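Local coordinates for protein alpha-amylase (Eisenia fetida, PDB 6M4K) that probably hydrolyses internal alpha-1,4-glucosidic linkages of starch-like polysaccharides as a calcium- and chloride-dependent, cold-active member of glycoside hydrolase family 13, at residues Y10-E24 / L333-Y346. Numbering follows the deposited sequence. Where two conformers were deposited one is given.
Sequences YYCQPGRDVIVHLFE and LAWDYGHVRLMSSY
The phenol ring of Tyr10 lies flat over one face of the His339 imidazole, centroids 3.6 Å apart and planes within 3° of parallel. The imidazole is pinned at its rim as well: NE2 of His339 donates to O of Asp17 at 2.8 Å, in the ring plane, while ND1 of His339 is hydrogen-bonded to the OH of Tyr232. CG of His339 lies anti to the backbone N (chi1 -171°), which carries the ring out against the face of Tyr10. The OH of Tyr10 gives its proton to the syn lone pair of Asp17 OD1 at 2.6 Å; the phenol thus shares the carboxylate with His398, which bonds to OD2 of Asp17. A leucine in place of Tyr10 would probably leave one imidazole face without its stacking partner and Asp17 OD1 without its short hydrogen bond.

Beyond this stack, strands 19-22 and 339-344 run parallel. Ile19 N bonds to Val340 O, Ile19 O accepts from Leu342 N at 2.8 Å, and His21 N reaches Leu342 O. Val18 packs CG2 against Leu333 CD2 at 3.7 Å and CG1 against Leu342, on the side of helix 322-334; Ile19 rests CG1 against Arg341 CB on the other face.

The pairing slackens towards Phe23, where the 3.4 Å bond from Phe23 N to Ser344 O is weak and a water bridges Phe23 O and Ser344 O. The rings of Phe23 and Tyr346 keep near-parallel planes but overlap little, touching closely only at their CE2 atoms, 3.3 Å apart. At the Tyr10 end, two waters link Tyr10 and Asp17 to Gly338 O. Joining the first strand to the eighth, this pairing closes the (beta/alpha)8 TIM barrel of family 13.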
# COMPACT_ATOMS: atom_id res chain seq x y z
N TYR A 10 10.18 1.72 -10.81
CA TYR A 10 8.95 2.41 -11.15
C TYR A 10 9.29 3.73 -11.80
O TYR A 10 10.44 4.18 -11.81
CB TYR A 10 8.06 2.59 -9.92
CG TYR A 10 8.72 3.30 -8.76
CD1 TYR A 10 9.49 2.61 -7.84
CD2 TYR A 10 8.56 4.66 -8.60
CE1 TYR A 10 10.08 3.26 -6.78
CE2 TYR A 10 9.14 5.32 -7.54
CZ TYR A 10 9.91 4.61 -6.64
OH TYR A 10 10.49 5.26 -5.58
N TYR A 11 8.28 4.35 -12.39
CA TYR A 11 8.45 5.56 -13.19
C TYR A 11 7.50 6.62 -12.66
O TYR A 11 6.29 6.41 -12.61
CB TYR A 11 8.13 5.27 -14.65
CG TYR A 11 8.30 6.47 -15.53
CD1 TYR A 11 9.57 6.91 -15.89
CD2 TYR A 11 7.20 7.17 -16.01
CE1 TYR A 11 9.74 8.02 -16.68
CE2 TYR A 11 7.37 8.29 -16.81
CZ TYR A 11 8.65 8.70 -17.15
OH TYR A 11 8.85 9.80 -17.95
N CYS A 12 8.05 7.77 -12.30
CA CYS A 12 7.26 8.88 -11.79
C CYS A 12 7.66 10.17 -12.48
O CYS A 12 8.80 10.31 -12.94
CB CYS A 12 7.49 9.07 -10.28
SG CYS A 12 6.94 7.71 -9.24
N GLN A 13 6.73 11.11 -12.52
CA GLN A 13 7.06 12.46 -12.95
C GLN A 13 8.02 13.09 -11.95
O GLN A 13 8.08 12.69 -10.79
CB GLN A 13 5.78 13.30 -13.01
CG GLN A 13 4.83 12.92 -14.12
CD GLN A 13 5.37 13.28 -15.49
OE1 GLN A 13 5.37 12.45 -16.40
NE2 GLN A 13 5.83 14.51 -15.64
N PRO A 14 8.81 14.08 -12.39
CA PRO A 14 9.70 14.76 -11.46
C PRO A 14 8.94 15.29 -10.25
O PRO A 14 7.83 15.81 -10.38
CB PRO A 14 10.28 15.90 -12.30
CG PRO A 14 10.22 15.39 -13.71
CD PRO A 14 8.96 14.56 -13.77
N GLY A 15 9.53 15.13 -9.08
CA GLY A 15 8.94 15.65 -7.86
C GLY A 15 7.84 14.81 -7.27
O GLY A 15 7.18 15.26 -6.31
N ARG A 16 7.60 13.61 -7.80
CA ARG A 16 6.56 12.72 -7.29
C ARG A 16 7.15 11.35 -7.01
O ARG A 16 8.06 10.89 -7.71
CB ARG A 16 5.42 12.58 -8.30
CG ARG A 16 4.88 13.92 -8.73
CD ARG A 16 3.71 13.80 -9.67
NE ARG A 16 3.28 15.13 -10.10
CZ ARG A 16 2.42 15.37 -11.08
NH1 ARG A 16 1.87 14.37 -11.76
NH2 ARG A 16 2.09 16.62 -11.38
N ASP A 17 6.62 10.68 -5.98
CA ASP A 17 7.20 9.41 -5.56
C ASP A 17 6.20 8.50 -4.84
O ASP A 17 6.17 7.29 -5.07
CB ASP A 17 8.42 9.70 -4.67
CG ASP A 17 9.25 8.47 -4.38
OD1 ASP A 17 9.60 7.73 -5.33
OD2 ASP A 17 9.58 8.25 -3.20
N VAL A 18 5.40 9.05 -3.94
CA VAL A 18 4.56 8.26 -3.04
C VAL A 18 3.32 7.79 -3.79
O VAL A 18 2.75 8.52 -4.60
CB VAL A 18 4.19 9.11 -1.81
CG1 VAL A 18 3.20 8.39 -0.91
CG2 VAL A 18 5.44 9.48 -1.03
N ILE A 19 2.89 6.56 -3.52
CA ILE A 19 1.67 6.05 -4.14
C ILE A 19 0.59 5.83 -3.08
O ILE A 19 0.85 5.81 -1.87
CB ILE A 19 1.94 4.79 -4.98
CG1 ILE A 19 2.41 3.66 -4.09
CG2 ILE A 19 2.99 5.11 -6.07
CD1 ILE A 19 2.46 2.31 -4.81
N VAL A 20 -0.66 5.70 -3.55
CA VAL A 20 -1.83 5.62 -2.67
C VAL A 20 -2.69 4.44 -3.10
O VAL A 20 -2.98 4.28 -4.29
CB VAL A 20 -2.67 6.92 -2.72
CG1 VAL A 20 -3.89 6.79 -1.81
CG2 VAL A 20 -1.84 8.12 -2.34
N HIS A 21 -3.14 3.65 -2.14
CA HIS A 21 -4.10 2.58 -2.43
C HIS A 21 -5.51 3.14 -2.26
O HIS A 21 -5.95 3.36 -1.13
CB HIS A 21 -3.89 1.42 -1.48
CG HIS A 21 -4.75 0.24 -1.78
ND1 HIS A 21 -4.93 -0.79 -0.88
CD2 HIS A 21 -5.45 -0.09 -2.89
CE1 HIS A 21 -5.72 -1.70 -1.42
NE2 HIS A 21 -6.04 -1.30 -2.64
N LEU A 22 -6.19 3.41 -3.37
CA LEU A 22 -7.57 3.91 -3.32
C LEU A 22 -8.50 2.70 -3.28
O LEU A 22 -9.14 2.31 -4.26
CB LEU A 22 -7.83 4.87 -4.48
CG LEU A 22 -7.02 6.16 -4.46
CD1 LEU A 22 -7.36 7.02 -5.68
CD2 LEU A 22 -7.26 6.95 -3.18
N PHE A 23 -8.57 2.10 -2.09
CA PHE A 23 -9.19 0.80 -1.88
C PHE A 23 -10.70 0.87 -2.15
O PHE A 23 -11.42 1.65 -1.52
CB PHE A 23 -8.91 0.39 -0.43
CG PHE A 23 -9.55 -0.90 0.02
CD1 PHE A 23 -9.36 -2.09 -0.67
CD2 PHE A 23 -10.31 -0.92 1.19
CE1 PHE A 23 -9.92 -3.28 -0.21
CE2 PHE A 23 -10.87 -2.11 1.65
CZ PHE A 23 -10.69 -3.28 0.94
N GLU A 24 -11.16 0.07 -3.12
CA GLU A 24 -12.56 -0.02 -3.51
C GLU A 24 -13.12 1.26 -4.13
O GLU A 24 -14.34 1.36 -4.34
CB GLU A 24 -13.48 -0.53 -2.39
CG GLU A 24 -13.30 -2.01 -2.05
CD GLU A 24 -14.12 -2.94 -2.93
OE1 GLU A 24 -14.68 -2.51 -3.96
OE2 GLU A 24 -14.21 -4.13 -2.58
N LEU A 333 7.46 8.78 6.04
CA LEU A 333 7.60 9.70 4.92
C LEU A 333 8.85 10.56 5.05
O LEU A 333 9.43 10.95 4.03
CB LEU A 333 6.37 10.60 4.82
CG LEU A 333 5.15 9.90 4.20
CD1 LEU A 333 3.89 10.70 4.44
CD2 LEU A 333 5.37 9.72 2.69
N ALA A 334 9.27 10.87 6.27
CA ALA A 334 10.47 11.68 6.48
C ALA A 334 11.75 10.86 6.37
O ALA A 334 12.81 11.43 6.11
CB ALA A 334 10.43 12.33 7.86
N TRP A 335 11.67 9.56 6.60
CA TRP A 335 12.82 8.67 6.55
C TRP A 335 13.18 8.38 5.09
O TRP A 335 12.54 8.87 4.16
CB TRP A 335 12.49 7.37 7.29
CG TRP A 335 13.64 6.59 7.88
CD1 TRP A 335 13.97 5.29 7.59
CD2 TRP A 335 14.53 7.02 8.91
NE1 TRP A 335 15.04 4.90 8.37
CE2 TRP A 335 15.40 5.94 9.19
CE3 TRP A 335 14.70 8.21 9.62
CZ2 TRP A 335 16.40 6.02 10.14
CZ3 TRP A 335 15.68 8.29 10.57
CH2 TRP A 335 16.54 7.21 10.82
N ASP A 336 14.25 7.61 4.89
CA ASP A 336 14.65 7.17 3.55
C ASP A 336 14.74 5.66 3.60
O ASP A 336 15.78 5.10 3.97
CB ASP A 336 15.96 7.81 3.12
CG ASP A 336 16.33 7.46 1.70
OD1 ASP A 336 15.47 6.95 0.95
OD2 ASP A 336 17.50 7.69 1.31
N TYR A 337 13.65 5.00 3.24
CA TYR A 337 13.58 3.55 3.27
C TYR A 337 12.33 3.08 2.54
O TYR A 337 11.20 3.26 3.01
CB TYR A 337 13.58 2.98 4.70
CG TYR A 337 13.43 1.47 4.73
CD1 TYR A 337 14.49 0.64 4.38
CD2 TYR A 337 12.22 0.88 5.07
CE1 TYR A 337 14.36 -0.74 4.39
CE2 TYR A 337 12.08 -0.49 5.08
CZ TYR A 337 13.14 -1.30 4.72
OH TYR A 337 12.96 -2.66 4.75
N GLY A 338 12.53 2.47 1.37
CA GLY A 338 11.45 1.82 0.65
C GLY A 338 10.64 2.77 -0.21
O GLY A 338 10.70 3.99 -0.09
N HIS A 339 9.85 2.17 -1.09
CA HIS A 339 8.86 2.89 -1.86
C HIS A 339 7.58 2.97 -1.03
O HIS A 339 6.98 1.94 -0.73
CB HIS A 339 8.58 2.17 -3.18
CG HIS A 339 7.74 2.96 -4.12
ND1 HIS A 339 7.04 2.39 -5.17
CD2 HIS A 339 7.48 4.28 -4.17
CE1 HIS A 339 6.40 3.34 -5.83
NE2 HIS A 339 6.66 4.50 -5.25
N VAL A 340 7.17 4.19 -0.68
CA VAL A 340 6.09 4.39 0.29
C VAL A 340 4.73 4.37 -0.39
O VAL A 340 4.48 5.10 -1.36
CB VAL A 340 6.27 5.71 1.04
CG1 VAL A 340 5.07 5.96 1.97
CG2 VAL A 340 7.58 5.71 1.83
N ARG A 341 3.83 3.54 0.14
CA ARG A 341 2.43 3.51 -0.24
C ARG A 341 1.59 3.90 0.97
O ARG A 341 1.79 3.37 2.07
CB ARG A 341 2.04 2.10 -0.71
CG ARG A 341 0.58 1.98 -1.15
CD ARG A 341 0.20 0.53 -1.46
NE ARG A 341 0.24 -0.30 -0.26
CZ ARG A 341 0.28 -1.64 -0.27
NH1 ARG A 341 0.27 -2.31 -1.40
NH2 ARG A 341 0.33 -2.31 0.88
N LEU A 342 0.66 4.83 0.78
CA LEU A 342 -0.31 5.19 1.81
C LEU A 342 -1.64 4.48 1.54
O LEU A 342 -2.15 4.52 0.42
CB LEU A 342 -0.57 6.69 1.82
CG LEU A 342 0.62 7.64 1.94
CD1 LEU A 342 0.15 9.06 2.19
CD2 LEU A 342 1.56 7.20 3.04
N MET A 343 -2.19 3.86 2.57
CA MET A 343 -3.54 3.32 2.49
C MET A 343 -4.55 4.47 2.43
O MET A 343 -4.37 5.52 3.04
CB MET A 343 -3.79 2.48 3.74
CG MET A 343 -5.17 1.84 3.83
SD MET A 343 -5.40 0.71 2.45
CE MET A 343 -7.13 0.31 2.69
N SER A 344 -5.63 4.25 1.69
CA SER A 344 -6.78 5.15 1.72
C SER A 344 -8.03 4.29 1.90
O SER A 344 -8.32 3.43 1.06
CB SER A 344 -6.88 6.01 0.45
OG SER A 344 -7.75 7.11 0.68
N SER A 345 -8.74 4.52 3.01
CA SER A 345 -9.70 3.55 3.54
C SER A 345 -11.14 4.05 3.48
O SER A 345 -11.42 5.24 3.30
CB SER A 345 -9.39 3.27 5.01
OG SER A 345 -8.03 2.93 5.18
N TYR A 346 -12.05 3.11 3.72
CA TYR A 346 -13.41 3.45 4.06
C TYR A 346 -13.72 2.97 5.48
O TYR A 346 -13.10 2.05 6.00
CB TYR A 346 -14.41 2.87 3.05
CG TYR A 346 -14.42 1.36 2.89
CD1 TYR A 346 -15.08 0.55 3.83
CD2 TYR A 346 -13.83 0.73 1.80
CE1 TYR A 346 -15.13 -0.81 3.68
CE2 TYR A 346 -13.88 -0.65 1.64
CZ TYR A 346 -14.53 -1.42 2.58
OH TYR A 346 -14.60 -2.78 2.41
O HOH W 1 11.67 4.59 -3.08
O HOH W 2 9.13 6.28 -1.25
O HOH W 3 -11.03 3.69 0.39